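PDB 5XB0: peptidyl-prolyl cis-trans isomerase from [Pseudomonas syringae] pv. tomato str. DC3000, which probably catalyses the cis-trans isomerization of peptide bonds preceding proline in proteins, the part described being its FKBP-type domain. Local coordinates for residues D31-T36 with L99-D104; G94-L99 with E125-A130. All coordinates share one frame; numbering follows the deposited sequence.

Interaction 1. Residues D31-T36 with L99-D104; sequences DGILMT and LVIPSD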
ATOM      1  N   ASP A  31       2.411   7.004   9.378  1.00 18.93           N
ATOM      2  CA  ASP A  31       3.639   6.370   8.892  1.00 16.93           C
ATOM      3  C   ASP A  31       3.913   6.622   7.407  1.00 18.75           C
ATOM      4  O   ASP A  31       4.542   5.804   6.741  1.00 17.96           O
ATOM      5  CB  ASP A  31       3.593   4.865   9.171  1.00 14.85           C
ATOM      6  CG  ASP A  31       3.531   4.556  10.660  1.00 21.24           C
ATOM      7  OD1 ASP A  31       4.176   5.289  11.448  1.00 22.41           O
ATOM      8  OD2 ASP A  31       2.839   3.590  11.050  1.00 19.88           O
ATOM      9  N   GLY A  32       3.445   7.757   6.903  1.00 15.47           N
ATOM     10  CA  GLY A  32       3.801   8.185   5.559  1.00 16.27           C
ATOM     11  C   GLY A  32       3.018   7.557   4.412  1.00 14.65           C
ATOM     12  O   GLY A  32       3.317   7.832   3.252  1.00 16.48           O
ATOM     13  N   ILE A  33       2.026   6.729   4.715  1.00 14.83           N
ATOM     14  CA  ILE A  33       1.185   6.153   3.666  1.00 14.16           C
ATOM     15  C   ILE A  33       0.302   7.247   3.076  1.00 14.05           C
ATOM     16  O   ILE A  33      -0.283   8.049   3.815  1.00 17.23           O
ATOM     17  CB  ILE A  33       0.307   4.980   4.188  1.00 14.19           C
ATOM     18  CG1 ILE A  33       1.148   3.719   4.395  1.00 19.10           C
ATOM     19  CG2 ILE A  33      -0.783   4.625   3.172  1.00 15.33           C
ATOM     20  CD1 ILE A  33       2.057   3.741   5.587  1.00 18.63           C
ATOM     21  N   LEU A  34       0.216   7.288   1.747  1.00 13.60           N
ATOM     22  CA  LEU A  34      -0.559   8.306   1.046  1.00 12.15           C
ATOM     23  C   LEU A  34      -1.790   7.700   0.400  1.00 16.96           C
ATOM     24  O   LEU A  34      -1.684   6.755  -0.374  1.00 19.43           O
ATOM     25  CB  LEU A  34       0.290   8.985  -0.023  1.00 12.76           C
ATOM     26  CG  LEU A  34       1.651   9.498   0.442  1.00 13.26           C
ATOM     27  CD1 LEU A  34       2.517   9.919  -0.749  1.00 17.17           C
ATOM     28  CD2 LEU A  34       1.480  10.665   1.410  1.00 14.20           C
ATOM     29  N   MET A  35      -2.949   8.270   0.697  1.00 12.30           N
ATOM     30  CA  MET A  35      -4.205   7.717   0.231  1.00 13.25           C
ATOM     31  C   MET A  35      -4.931   8.684  -0.688  1.00 14.72           C
ATOM     32  O   MET A  35      -5.020   9.897  -0.419  1.00 14.89           O
ATOM     33  CB  MET A  35      -5.100   7.363   1.428  1.00 14.23           C
ATOM     34  CG  MET A  35      -6.427   6.704   1.062  1.00 15.24           C
ATOM     35  SD  MET A  35      -7.764   7.863   0.694  1.00 17.80           S
ATOM     36  CE  MET A  35      -8.213   8.387   2.345  1.00 19.49           C
ATOM     37  N   THR A  36      -5.464   8.138  -1.770  1.00 12.04           N
ATOM     38  CA  THR A  36      -6.393   8.861  -2.623  1.00 12.35           C
ATOM     39  C   THR A  36      -7.685   8.058  -2.705  1.00 14.66           C
ATOM     40  O   THR A  36      -7.641   6.861  -2.963  1.00 15.71           O
ATOM     41  CB  THR A  36      -5.829   9.066  -4.034  1.00 14.80           C
ATOM     42  OG1 THR A  36      -4.507   9.619  -3.952  1.00 16.71           O
ATOM     43  CG2 THR A  36      -6.729  10.009  -4.835  1.00 18.55           C
ATOM     44  N   LEU A  99      -3.390   3.544  -2.497  1.00 13.00           N
ATOM     45  CA  LEU A  99      -2.407   3.732  -1.432  1.00 13.55           C
ATOM     46  C   LEU A  99      -1.013   3.760  -2.010  1.00 12.96           C
ATOM     47  O   LEU A  99      -0.649   2.870  -2.774  1.00 16.24           O
ATOM     48  CB  LEU A  99      -2.480   2.604  -0.396  1.00 15.62           C
ATOM     49  CG  LEU A  99      -3.771   2.406   0.382  1.00 13.30           C
ATOM     50  CD1 LEU A  99      -3.591   1.257   1.378  1.00 16.54           C
ATOM     51  CD2 LEU A  99      -4.167   3.690   1.111  1.00 16.13           C
ATOM     52  N   VAL A 100      -0.219   4.745  -1.618  1.00 12.43           N
ATOM     53  CA  VAL A 100       1.201   4.742  -1.933  1.00 10.50           C
ATOM     54  C   VAL A 100       1.935   4.520  -0.625  1.00 12.79           C
ATOM     55  O   VAL A 100       1.777   5.294   0.314  1.00 14.70           O
ATOM     56  CB  VAL A 100       1.673   6.055  -2.588  1.00 12.78           C
ATOM     57  CG1 VAL A 100       3.136   5.946  -2.995  1.00 15.83           C
ATOM     58  CG2 VAL A 100       0.823   6.370  -3.812  1.00 17.30           C
ATOM     59  N   ILE A 101       2.716   3.450  -0.568  1.00 12.44           N
ATOM     60  CA  ILE A 101       3.308   2.996   0.686  1.00 12.17           C
ATOM     61  C   ILE A 101       4.824   3.095   0.597  1.00 12.09           C
ATOM     62  O   ILE A 101       5.435   2.490  -0.295  1.00 14.40           O
ATOM     63  CB  ILE A 101       2.862   1.539   0.989  1.00 14.49           C
ATOM     64  CG1 ILE A 101       1.325   1.485   1.025  1.00 14.71           C
ATOM     65  CG2 ILE A 101       3.466   1.029   2.287  1.00 12.66           C
ATOM     66  CD1 ILE A 101       0.751   0.107   1.243  1.00 17.94           C
ATOM     67  N   PRO A 102       5.445   3.864   1.511  1.00 13.71           N
ATOM     68  CA  PRO A 102       6.913   3.960   1.505  1.00 13.28           C
ATOM     69  C   PRO A 102       7.549   2.620   1.785  1.00 13.62           C
ATOM     70  O   PRO A 102       6.929   1.763   2.428  1.00 15.12           O
ATOM     71  CB  PRO A 102       7.222   4.968   2.627  1.00 15.64           C
ATOM     72  CG  PRO A 102       6.038   4.909   3.520  1.00 18.36           C
ATOM     73  CD  PRO A 102       4.843   4.600   2.636  1.00 13.73           C
ATOM     74  N   SER A 103       8.765   2.420   1.287  1.00 16.43           N
ATOM     75  CA  SER A 103       9.359   1.097   1.380  1.00 14.56           C
ATOM     76  C   SER A 103       9.524   0.677   2.831  1.00 11.99           C
ATOM     77  O   SER A 103       9.453  -0.520   3.119  1.00 15.05           O
ATOM     78  CB  SER A 103      10.702   1.019   0.641  1.00 16.52           C
ATOM     79  OG  SER A 103      11.732   1.697   1.331  1.00 17.81           O
ATOM     80  N   ASP A 104       9.694   1.623   3.764  1.00 14.51           N
ATOM     81  CA  ASP A 104       9.881   1.187   5.151  1.00 14.04           C
ATOM     82  C   ASP A 104       8.569   0.692   5.783  1.00 14.96           C
ATOM     83  O   ASP A 104       8.565   0.188   6.904  1.00 18.94           O
ATOM     84  CB  ASP A 104      10.559   2.276   6.023  1.00 15.90           C
ATOM     85  CG  ASP A 104       9.773   3.578   6.139  1.00 20.28           C
ATOM     86  OD1 ASP A 104       8.554   3.602   5.906  1.00 21.10           O
ATOM     87  OD2 ASP A 104      10.410   4.595   6.523  1.00 22.15           O
TER
HETATM   88  O   HOH W   1       7.198   5.697   6.784  1.00 20.34           O
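M35 and L99 meet on one face of the antiparallel FKBP-type β-sheet, where strand 34-37 runs beside strand 96-101. Their side chains slant across each other. With CG anti to its backbone N (chi1 -177°), M35 lays CG 3.8 Å from L99 CD2, and the chain then bends away at chi2 and chi3. The same methyl of L99 also reaches CG2 of I33. I33 and I101 lie side by side and point the same way, their CG1 atoms 4.0 Å apart, while I33 CD1 approaches CD of P102 with the two side chains at about a right angle. A87 of helix 82-87 touches both I33 and L99, so this face packs on that helix. On the opposite face L34 and V100 stand together, CB to CB at 4.1 Å, both touching M17 of helix 6-21. The two residues form a hydrogen-bonded pair: L34 N donates to V100 O at 2.9 Å and V100 N donates to L34 O at 2.8 Å, both nearly straight. Beyond I101 the strand pairing gives way to van der Waals contact, as the ring of P102 rests against the G32 backbone, CD 3.6 Å from G32 O. The final link is a water that donates to D31 O at 2.7 Å and to D104 OD1 at 2.6 Å.

Interaction 2. Residues G94-L99 with E125-A130; sequences GAKWRL and EIELIA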
ATOM      1  N   GLY A  94     -16.670  -1.062   1.234  1.00 12.57           N
ATOM      2  CA  GLY A  94     -17.292  -0.445   0.075  1.00 13.24           C
ATOM      3  C   GLY A  94     -16.403   0.572  -0.627  1.00 14.53           C
ATOM      4  O   GLY A  94     -16.616   0.904  -1.801  1.00 17.77           O
ATOM      5  N   ALA A  95     -15.412   1.088   0.082  1.00 13.27           N
ATOM      6  CA  ALA A  95     -14.526   2.082  -0.520  1.00 14.48           C
ATOM      7  C   ALA A  95     -13.554   1.447  -1.518  1.00 12.08           C
ATOM      8  O   ALA A  95     -13.271   0.244  -1.457  1.00 14.62           O
ATOM      9  CB  ALA A  95     -13.752   2.829   0.556  1.00 14.63           C
ATOM     10  N   LYS A  96     -13.059   2.275  -2.436  1.00 12.42           N
ATOM     11  CA  LYS A  96     -11.945   1.929  -3.324  1.00 12.96           C
ATOM     12  C   LYS A  96     -10.892   3.010  -3.142  1.00 14.29           C
ATOM     13  O   LYS A  96     -11.168   4.197  -3.375  1.00 14.45           O
ATOM     14  CB  LYS A  96     -12.376   1.854  -4.795  1.00 13.70           C
ATOM     15  CG  LYS A  96     -13.488   0.855  -5.095  1.00 26.97           C
ATOM     16  CD  LYS A  96     -13.504   0.504  -6.589  1.00 33.20           C
ATOM     17  CE  LYS A  96     -14.905   0.166  -7.086  1.00 46.92           C
ATOM     18  NZ  LYS A  96     -15.780   1.374  -7.138  1.00 42.90           N
ATOM     19  N   TRP A  97      -9.702   2.597  -2.711  1.00 13.74           N
ATOM     20  CA  TRP A  97      -8.603   3.499  -2.373  1.00 14.64           C
ATOM     21  C   TRP A  97      -7.340   3.207  -3.162  1.00 14.12           C
ATOM     22  O   TRP A  97      -7.037   2.049  -3.452  1.00 14.03           O
ATOM     23  CB  TRP A  97      -8.258   3.395  -0.884  1.00 11.93           C
ATOM     24  CG  TRP A  97      -9.174   4.144   0.027  1.00 13.77           C
ATOM     25  CD1 TRP A  97     -10.334   4.786  -0.310  1.00 14.10           C
ATOM     26  CD2 TRP A  97      -8.993   4.348   1.431  1.00 14.19           C
ATOM     27  NE1 TRP A  97     -10.888   5.381   0.805  1.00 16.33           N
ATOM     28  CE2 TRP A  97     -10.075   5.137   1.881  1.00 14.33           C
ATOM     29  CE3 TRP A  97      -8.009   3.952   2.353  1.00 15.42           C
ATOM     30  CZ2 TRP A  97     -10.221   5.517   3.217  1.00 17.06           C
ATOM     31  CZ3 TRP A  97      -8.144   4.351   3.676  1.00 14.64           C
ATOM     32  CH2 TRP A  97      -9.245   5.124   4.089  1.00 14.89           C
ATOM     33  N   ARG A  98      -6.600   4.267  -3.484  1.00 11.59           N
ATOM     34  CA  ARG A  98      -5.228   4.156  -3.948  1.00 11.44           C
ATOM     35  C   ARG A  98      -4.325   4.445  -2.762  1.00 15.18           C
ATOM     36  O   ARG A  98      -4.522   5.436  -2.059  1.00 15.24           O
ATOM     37  CB  ARG A  98      -4.962   5.129  -5.106  1.00 14.51           C
ATOM     38  CG  ARG A  98      -3.506   5.179  -5.579  1.00 21.99           C
ATOM     39  CD  ARG A  98      -3.441   6.005  -6.867  1.00 24.16           C
ATOM     40  NE  ARG A  98      -2.159   5.956  -7.561  1.00 30.26           N
ATOM     41  CZ  ARG A  98      -1.147   6.760  -7.264  1.00 24.50           C
ATOM     42  NH1 ARG A  98      -1.285   7.627  -6.270  1.00 27.12           N
ATOM     43  NH2 ARG A  98      -0.001   6.688  -7.939  1.00 20.58           N
ATOM     44  N   LEU A  99      -3.390   3.544  -2.497  1.00 13.00           N
ATOM     45  CA  LEU A  99      -2.407   3.732  -1.432  1.00 13.55           C
ATOM     46  C   LEU A  99      -1.013   3.760  -2.010  1.00 12.96           C
ATOM     47  O   LEU A  99      -0.649   2.870  -2.774  1.00 16.24           O
ATOM     48  CB  LEU A  99      -2.480   2.604  -0.396  1.00 15.62           C
ATOM     49  CG  LEU A  99      -3.771   2.406   0.382  1.00 13.30           C
ATOM     50  CD1 LEU A  99      -3.591   1.257   1.378  1.00 16.54           C
ATOM     51  CD2 LEU A  99      -4.167   3.690   1.111  1.00 16.13           C
ATOM     52  N   GLU A 125      -3.990  -0.389  -5.595  1.00 12.96           N
ATOM     53  CA  GLU A 125      -5.392  -0.029  -5.679  1.00 14.18           C
ATOM     54  C   GLU A 125      -6.171  -1.121  -4.955  1.00 14.07           C
ATOM     55  O   GLU A 125      -5.987  -2.291  -5.252  1.00 16.08           O
ATOM     56  CB  GLU A 125      -5.833   0.124  -7.133  1.00 18.17           C
ATOM     57  CG  GLU A 125      -5.183   1.338  -7.789  1.00 25.85           C
ATOM     58  CD  GLU A 125      -5.952   1.865  -8.982  1.00 45.05           C
ATOM     59  OE1 GLU A 125      -7.148   1.525  -9.126  1.00 38.97           O
ATOM     60  OE2 GLU A 125      -5.358   2.631  -9.771  1.00 54.34           O
ATOM     61  N   ILE A 126      -7.001  -0.732  -3.989  1.00 12.85           N
ATOM     62  CA  ILE A 126      -7.669  -1.680  -3.104  1.00 12.27           C
ATOM     63  C   ILE A 126      -9.158  -1.399  -3.023  1.00 13.90           C
ATOM     64  O   ILE A 126      -9.565  -0.263  -2.823  1.00 13.65           O
ATOM     65  CB  ILE A 126      -7.077  -1.625  -1.679  1.00 13.39           C
ATOM     66  CG1 ILE A 126      -5.582  -1.938  -1.711  1.00 16.17           C
ATOM     67  CG2 ILE A 126      -7.816  -2.577  -0.744  1.00 15.13           C
ATOM     68  CD1 ILE A 126      -4.908  -1.781  -0.384  1.00 18.68           C
ATOM     69  N   GLU A 127      -9.965  -2.437  -3.202  1.00 13.84           N
ATOM     70  CA  GLU A 127     -11.398  -2.365  -2.931  1.00 15.38           C
ATOM     71  C   GLU A 127     -11.691  -3.179  -1.682  1.00 13.94           C
ATOM     72  O   GLU A 127     -11.354  -4.363  -1.617  1.00 14.46           O
ATOM     73  CB  GLU A 127     -12.223  -2.890  -4.106  1.00 19.40           C
ATOM     74  CG  GLU A 127     -13.728  -2.757  -3.843  1.00 21.15           C
ATOM     75  CD  GLU A 127     -14.591  -3.237  -4.987  1.00 28.64           C
ATOM     76  OE1 GLU A 127     -15.771  -2.820  -5.032  1.00 33.09           O
ATOM     77  OE2 GLU A 127     -14.099  -4.030  -5.825  1.00 24.27           O
ATOM     78  N   LEU A 128     -12.298  -2.550  -0.679  1.00 12.35           N
ATOM     79  CA  LEU A 128     -12.592  -3.275   0.551  1.00 13.55           C
ATOM     80  C   LEU A 128     -14.005  -3.870   0.466  1.00 15.07           C
ATOM     81  O   LEU A 128     -15.005  -3.152   0.470  1.00 15.23           O
ATOM     82  CB  LEU A 128     -12.441  -2.358   1.767  1.00 13.20           C
ATOM     83  CG  LEU A 128     -12.626  -3.040   3.121  1.00 13.36           C
ATOM     84  CD1 LEU A 128     -11.609  -4.174   3.375  1.00 15.51           C
ATOM     85  CD2 LEU A 128     -12.538  -2.012   4.222  1.00 12.91           C
ATOM     86  N   ILE A 129     -14.073  -5.191   0.382  1.00 13.56           N
ATOM     87  CA  ILE A 129     -15.334  -5.889   0.156  1.00 15.04           C
ATOM     88  C   ILE A 129     -16.054  -6.202   1.464  1.00 17.82           C
ATOM     89  O   ILE A 129     -17.287  -6.134   1.548  1.00 18.19           O
ATOM     90  CB  ILE A 129     -15.093  -7.201  -0.621  1.00 14.88           C
ATOM     91  CG1 ILE A 129     -14.341  -6.918  -1.918  1.00 21.11           C
ATOM     92  CG2 ILE A 129     -16.404  -7.921  -0.912  1.00 18.35           C
ATOM     93  CD1 ILE A 129     -15.049  -5.950  -2.810  1.00 21.71           C
ATOM     94  N   ALA A 130     -15.271  -6.557   2.479  1.00 16.20           N
ATOM     95  CA  ALA A 130     -15.811  -6.937   3.775  1.00 16.37           C
ATOM     96  C   ALA A 130     -14.712  -6.911   4.831  1.00 16.07           C
ATOM     97  O   ALA A 130     -13.526  -6.904   4.521  1.00 17.00           O
ATOM     98  CB  ALA A 130     -16.445  -8.317   3.710  1.00 17.86           C
TER
HETATM   99  O   HOH W   2     -16.279  -0.496  -4.257  1.00 40.03           O
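W97, paired with I126 across the central strands of the FKBP-type antiparallel sheet, carries an indole sandwiched between aliphatic neighbours. M35 CG sits over one face, 3.4 Å from CE3 and almost straight above it; A95 CB lies on the other side of the ring plane, 3.8 Å from NE1. NE1 itself donates to the E37 carboxylate, which gives the buried indole N-H a partner. Although the indole leads away from strand 122-132, the backbone of W97 stays bound to it: W97 N donates to I126 O and I126 N to W97 O, both bonds lying nearly on the carbonyl axis. The pairing continues through L128 N to A95 O and G94 N to L128 O, before I129 and A130 form a classic β-bulge opposite E53.

On the face of the indole and I126, L99 turns CD1 to the I126 CD1 methyl at 3.8 Å, the two side chains slanting past each other next to helix 82-87. The other face carries K96 and E127, which run side by side with their CG atoms 3.8 Å apart. The flat E127 carboxylate meets the aliphatic part of the lysine, OE1 lying 3.7 Å from K96 CE. No salt bridge forms, because K96 NZ, turned by the bend at chi4 (71°), is 4.7 Å from OE1 and hydrogen-bonds T39 OG1 instead. OE2 has a long, weak ion pair with R55, whereas OE1 accepts from a water that also donates to G94 O at 2.8 Å.

Overall arrangement
Strand 96-101 is common to both contacts: interaction 1 pairs one of its edges with strand 34-37, interaction 2 the other with strand 122-132, and the two centres are about 14 Å apart. L99 belongs to both, one methyl serving each neighbouring strand. A probable hydrogen bond from R98 N to T36 O at 2.8 Å carries the pairing of interaction 1 on toward interaction 2. I33, L99, I101 and I126 lie on the sheet face against helix 82-87, where A87 and W84 touch them. In FKBP domains the substrate pocket lies between the sheet and such a helix, so this shared face is consistent with a position beneath the active site.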